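Long-range contacts in alpha-glucosidase (Pseudoalteromonas sp. K8, PDB 5HQA), which probably hydrolyses alpha-glucosides as a calcium-binding, chloride-activated member of glycoside hydrolase family 97: residues I25-K30 against I231-K236; I10-S15 against S106-R111. One frame throughout, in Å; residues are numbered along the deposited sequence.

Interaction 1. Residues I25-K30 against I231-K236; sequences ISFKNK and IQIGEK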
# COMPACT_ATOMS: atom_id res chain seq x y z
N ILE A 25 -13.13 -17.74 -15.76
CA ILE A 25 -11.83 -17.38 -16.31
C ILE A 25 -10.97 -18.62 -16.42
O ILE A 25 -10.87 -19.40 -15.47
CB ILE A 25 -11.11 -16.32 -15.44
CG1 ILE A 25 -11.99 -15.08 -15.24
CG2 ILE A 25 -9.75 -15.96 -16.05
CD1 ILE A 25 -11.36 -14.04 -14.35
N SER A 26 -10.32 -18.79 -17.57
CA SER A 26 -9.30 -19.81 -17.74
C SER A 26 -7.94 -19.16 -17.94
O SER A 26 -7.83 -18.03 -18.44
CB SER A 26 -9.61 -20.73 -18.92
OG SER A 26 -9.52 -20.02 -20.14
N PHE A 27 -6.89 -19.89 -17.54
CA PHE A 27 -5.52 -19.46 -17.75
C PHE A 27 -4.81 -20.61 -18.46
O PHE A 27 -4.79 -21.73 -17.94
CB PHE A 27 -4.83 -19.13 -16.42
CG PHE A 27 -3.42 -18.61 -16.57
CD1 PHE A 27 -3.16 -17.47 -17.32
CD2 PHE A 27 -2.36 -19.25 -15.94
CE1 PHE A 27 -1.86 -16.98 -17.45
CE2 PHE A 27 -1.05 -18.76 -16.06
CZ PHE A 27 -0.81 -17.62 -16.82
N LYS A 28 -4.27 -20.32 -19.64
CA LYS A 28 -3.67 -21.36 -20.48
C LYS A 28 -4.61 -22.54 -20.65
O LYS A 28 -4.22 -23.71 -20.55
CB LYS A 28 -2.32 -21.79 -19.91
CG LYS A 28 -1.34 -20.64 -19.83
CD LYS A 28 -0.07 -21.07 -19.15
CE LYS A 28 1.05 -20.13 -19.48
NZ LYS A 28 2.33 -20.80 -19.17
N ASN A 29 -5.89 -22.23 -20.85
CA ASN A 29 -6.94 -23.19 -21.17
C ASN A 29 -7.25 -24.15 -20.03
O ASN A 29 -7.78 -25.23 -20.26
CB ASN A 29 -6.61 -23.97 -22.45
CG ASN A 29 -6.61 -23.08 -23.68
OD1 ASN A 29 -7.47 -22.19 -23.82
ND2 ASN A 29 -5.64 -23.27 -24.56
N LYS A 30 -6.93 -23.77 -18.79
CA LYS A 30 -7.42 -24.46 -17.61
C LYS A 30 -8.25 -23.49 -16.80
O LYS A 30 -7.80 -22.38 -16.51
CB LYS A 30 -6.26 -24.99 -16.75
CG LYS A 30 -5.32 -25.94 -17.48
CD LYS A 30 -4.11 -26.26 -16.63
CE LYS A 30 -3.88 -27.76 -16.54
NZ LYS A 30 -2.42 -28.10 -16.44
N ILE A 231 -8.47 -9.27 -10.76
CA ILE A 231 -8.00 -10.64 -10.59
C ILE A 231 -6.66 -10.73 -11.31
O ILE A 231 -6.62 -10.86 -12.54
CB ILE A 231 -8.99 -11.68 -11.12
CG1 ILE A 231 -10.38 -11.45 -10.51
CG2 ILE A 231 -8.47 -13.08 -10.82
CD1 ILE A 231 -11.49 -12.28 -11.17
N GLN A 232 -5.57 -10.67 -10.56
CA GLN A 232 -4.25 -10.89 -11.15
C GLN A 232 -3.99 -12.38 -11.24
O GLN A 232 -4.33 -13.14 -10.32
CB GLN A 232 -3.16 -10.22 -10.30
CG GLN A 232 -3.24 -8.70 -10.30
CD GLN A 232 -2.09 -8.07 -9.55
OE1 GLN A 232 -2.27 -7.44 -8.50
NE2 GLN A 232 -0.90 -8.22 -10.10
N ILE A 233 -3.39 -12.81 -12.34
CA ILE A 233 -3.12 -14.22 -12.61
C ILE A 233 -1.74 -14.33 -13.23
O ILE A 233 -1.45 -13.64 -14.21
CB ILE A 233 -4.17 -14.83 -13.56
CG1 ILE A 233 -5.59 -14.60 -13.03
CG2 ILE A 233 -3.88 -16.32 -13.80
CD1 ILE A 233 -6.68 -14.89 -14.06
N GLY A 234 -0.89 -15.20 -12.68
CA GLY A 234 0.42 -15.40 -13.26
C GLY A 234 0.99 -16.77 -12.95
O GLY A 234 0.62 -17.42 -11.97
N GLU A 235 1.92 -17.21 -13.82
CA GLU A 235 2.57 -18.49 -13.60
C GLU A 235 3.49 -18.46 -12.38
O GLU A 235 3.74 -19.51 -11.78
CB GLU A 235 3.43 -18.91 -14.79
CG GLU A 235 2.86 -18.68 -16.13
CD GLU A 235 3.86 -19.08 -17.18
OE1 GLU A 235 3.78 -20.23 -17.65
OE2 GLU A 235 4.76 -18.26 -17.49
N LYS A 236 4.02 -17.29 -12.05
CA LYS A 236 5.00 -17.14 -10.98
C LYS A 236 4.54 -16.07 -10.01
O LYS A 236 3.84 -15.12 -10.39
CB LYS A 236 6.38 -16.73 -11.53
CG LYS A 236 7.00 -17.68 -12.50
CD LYS A 236 8.25 -17.04 -13.11
CE LYS A 236 8.98 -18.01 -14.02
NZ LYS A 236 9.32 -19.28 -13.31

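Interaction 2. Residues I10-S15 against S106-R111; sequences IKIIIS and SGVGFR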
# COMPACT_ATOMS: atom_id res chain seq x y z
N ILE A 10 -5.18 -15.57 -20.92
CA ILE A 10 -6.32 -15.37 -20.01
C ILE A 10 -7.57 -15.21 -20.85
O ILE A 10 -7.62 -14.37 -21.77
CB ILE A 10 -6.10 -14.14 -19.11
CG1 ILE A 10 -4.90 -14.37 -18.18
CG2 ILE A 10 -7.37 -13.87 -18.28
CD1 ILE A 10 -4.53 -13.16 -17.35
N LYS A 11 -8.59 -16.01 -20.56
CA LYS A 11 -9.83 -15.99 -21.32
C LYS A 11 -10.98 -15.86 -20.34
O LYS A 11 -11.10 -16.67 -19.41
CB LYS A 11 -9.97 -17.25 -22.17
CG LYS A 11 -8.83 -17.46 -23.19
CD LYS A 11 -9.11 -18.65 -24.11
CE LYS A 11 -7.94 -18.93 -25.05
NZ LYS A 11 -6.70 -19.35 -24.31
N ILE A 12 -11.84 -14.86 -20.54
CA ILE A 12 -13.00 -14.63 -19.68
C ILE A 12 -14.25 -14.91 -20.49
O ILE A 12 -14.43 -14.34 -21.57
CB ILE A 12 -13.03 -13.20 -19.12
CG1 ILE A 12 -11.72 -12.86 -18.40
CG2 ILE A 12 -14.23 -13.02 -18.19
CD1 ILE A 12 -10.76 -12.03 -19.23
N ILE A 13 -15.12 -15.78 -19.97
CA ILE A 13 -16.40 -16.08 -20.59
C ILE A 13 -17.49 -15.49 -19.71
O ILE A 13 -17.57 -15.81 -18.52
CB ILE A 13 -16.62 -17.59 -20.77
CG1 ILE A 13 -15.58 -18.18 -21.71
CG2 ILE A 13 -18.01 -17.84 -21.35
CD1 ILE A 13 -15.66 -19.69 -21.79
N ILE A 14 -18.31 -14.62 -20.29
CA ILE A 14 -19.42 -13.98 -19.60
C ILE A 14 -20.71 -14.62 -20.11
O ILE A 14 -20.91 -14.75 -21.32
CB ILE A 14 -19.42 -12.46 -19.83
CG1 ILE A 14 -18.07 -11.86 -19.41
CG2 ILE A 14 -20.54 -11.83 -19.03
CD1 ILE A 14 -17.09 -11.67 -20.57
N SER A 15 -21.57 -15.03 -19.18
CA SER A 15 -22.67 -15.92 -19.50
C SER A 15 -23.96 -15.41 -18.88
O SER A 15 -23.95 -14.64 -17.92
CB SER A 15 -22.35 -17.34 -19.02
OG SER A 15 -23.43 -18.22 -19.27
N SER A 106 -1.53 -9.82 -17.61
CA SER A 106 -1.26 -10.11 -16.21
C SER A 106 -2.52 -10.22 -15.34
O SER A 106 -2.39 -10.42 -14.13
CB SER A 106 -0.34 -9.03 -15.63
OG SER A 106 -0.94 -7.75 -15.73
N GLY A 107 -3.71 -10.09 -15.91
CA GLY A 107 -4.91 -10.19 -15.09
C GLY A 107 -6.09 -9.50 -15.74
O GLY A 107 -6.02 -9.02 -16.87
N VAL A 108 -7.20 -9.46 -14.99
CA VAL A 108 -8.43 -8.90 -15.52
C VAL A 108 -9.05 -7.95 -14.51
O VAL A 108 -8.95 -8.14 -13.29
CB VAL A 108 -9.46 -9.99 -15.92
CG1 VAL A 108 -8.80 -11.05 -16.78
CG2 VAL A 108 -10.10 -10.61 -14.70
N GLY A 109 -9.68 -6.91 -15.02
CA GLY A 109 -10.46 -5.99 -14.21
C GLY A 109 -11.87 -5.92 -14.76
O GLY A 109 -12.07 -5.99 -15.98
N PHE A 110 -12.85 -5.80 -13.87
CA PHE A 110 -14.22 -5.57 -14.35
C PHE A 110 -14.97 -4.65 -13.39
O PHE A 110 -14.66 -4.58 -12.20
CB PHE A 110 -15.00 -6.89 -14.57
CG PHE A 110 -15.24 -7.71 -13.33
CD1 PHE A 110 -16.39 -7.52 -12.57
CD2 PHE A 110 -14.34 -8.69 -12.94
CE1 PHE A 110 -16.63 -8.29 -11.43
CE2 PHE A 110 -14.56 -9.46 -11.80
CZ PHE A 110 -15.71 -9.26 -11.04
N ARG A 111 -15.94 -3.93 -13.94
CA ARG A 111 -16.79 -3.08 -13.12
C ARG A 111 -18.18 -3.04 -13.71
O ARG A 111 -18.38 -3.30 -14.90
CB ARG A 111 -16.23 -1.65 -13.00
CG ARG A 111 -16.42 -0.83 -14.26
CD ARG A 111 -15.99 0.61 -14.03
NE ARG A 111 -16.25 1.42 -15.22
CZ ARG A 111 -15.77 2.65 -15.39
NH1 ARG A 111 -15.00 3.20 -14.45
NH2 ARG A 111 -16.05 3.32 -16.49

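Interaction 1. Residues I25-K30 against I231-K236
Ile25 and Phe27 on strand 22-27 face Ile231 and Ile233 on strand 224-234; the segment axes come within 9.1 Å of each other and run the same way at 22°, with no hydrogen bond joining them. Ile25 and Ile231 point at each other tip to tip, their CD1 methyls 3.6 Å apart. The other branch of Ile25, CG2, meets CD1 of Ile233 at 3.8 Å, so that one isoleucine touches two residues of the facing strand. Ile233 turns its own CG2 to Phe27: this methyl lies over one face of the ring, offset toward the rim on the CG side, in a CH-pi contact with 3.8 Å from CG2 to the ring centroid. Phe27 CG is anti to the backbone N (chi1 -177°), and it is this atom that the Ile233 methyl approaches most closely. The facing strands belong to two different antiparallel sheets of the N-terminal domain, packed face to face, consistent with the beta-supersandwich of galactose mutarotase-like domains. Phe27 also opens the type I' turn that ends at Lys30 and joins strands 22-27 and 30-42 in a hairpin. Lys28, the first corner residue, lays its CG over the centre of the Phe27 ring on the face opposite Ile233, while Glu235 CG sits in plane at the ring edge, 3.9 Å from Phe27 CZ. Farther out, the extended Lys28 chain crosses that of Glu235 at about a right angle. Lys28 NZ and Glu235 OE1 are paired as a salt bridge at the exposed end, but their modelled separation of 2.2 Å is too short to be taken literally, and the detail of the pairing is doubtful.

Interaction 2. Residues I10-S15 against S106-R111
Val108 presents its CG1 methyl to Ile10 and Ile12, neighbours on the same side of strand 10-15, and the three side chains carry most of this contact. Val108 and Ile10 cross obliquely, with Ile10 CG2 3.5 Å from Val108 CG1 in the conformer given. Val108 and Ile12 instead slide past each other in opposite directions, and Ile12 CD1 and Val108 CG1 are modelled 3.3 Å apart. Both approaches are close for two methyls, but Val108 and Ile12 each have a second conformer, so this closeness is doubtful. In Val108, CG1 lies anti to the carbonyl carbon (chi1 -49°), where it is directed at the isoleucine pair. Ile10 uses its two branches differently: while CG2 meets the valine, CD1, at the end of the extended CG1 arm, rests 3.5 Å from the backbone N of Gly107. Gly107 has phi 157°, a backbone conformation that only glycine adopts readily, and its bare backbone is what Ile10 CD1 rests on. Just before it, Ser106 turns away, and its OG is hydrogen-bonded to Ser243 OG. Phe101 and Ala103 of strand 95-104 also pack on Ile12. The segment axes run in the same direction at 31° and come no closer than 8.3 Å, without hydrogen bonds between them: the aliphatic packing of two stacked sheets, consistent with the beta-supersandwich of a galactose mutarotase-like domain.

Interactions 1 and 2 join the same two sheets of the N-terminal domain through neighbouring strand pairs, their centres 10 Å apart. In one sheet, Ser26 N lies 2.9 Å from Lys11 O, a probable hydrogen bond between strands 22-27 and 10-15; in the other, Ile231 N and Val108 O are similarly placed, linking strands 224-234 and 107-114. Between the sheets the two contacts merge, Ile25 packing on Val108 and Phe27 on Ile10. Interaction 2 is the smaller, made by aliphatic side chains and backbone, with four of its five touching residues buried. Interaction 1 begins in that same core but continues to the surface, adding an aromatic ring and, at its exposed end, a charged pair. Both lie away from the metal and sugar sites.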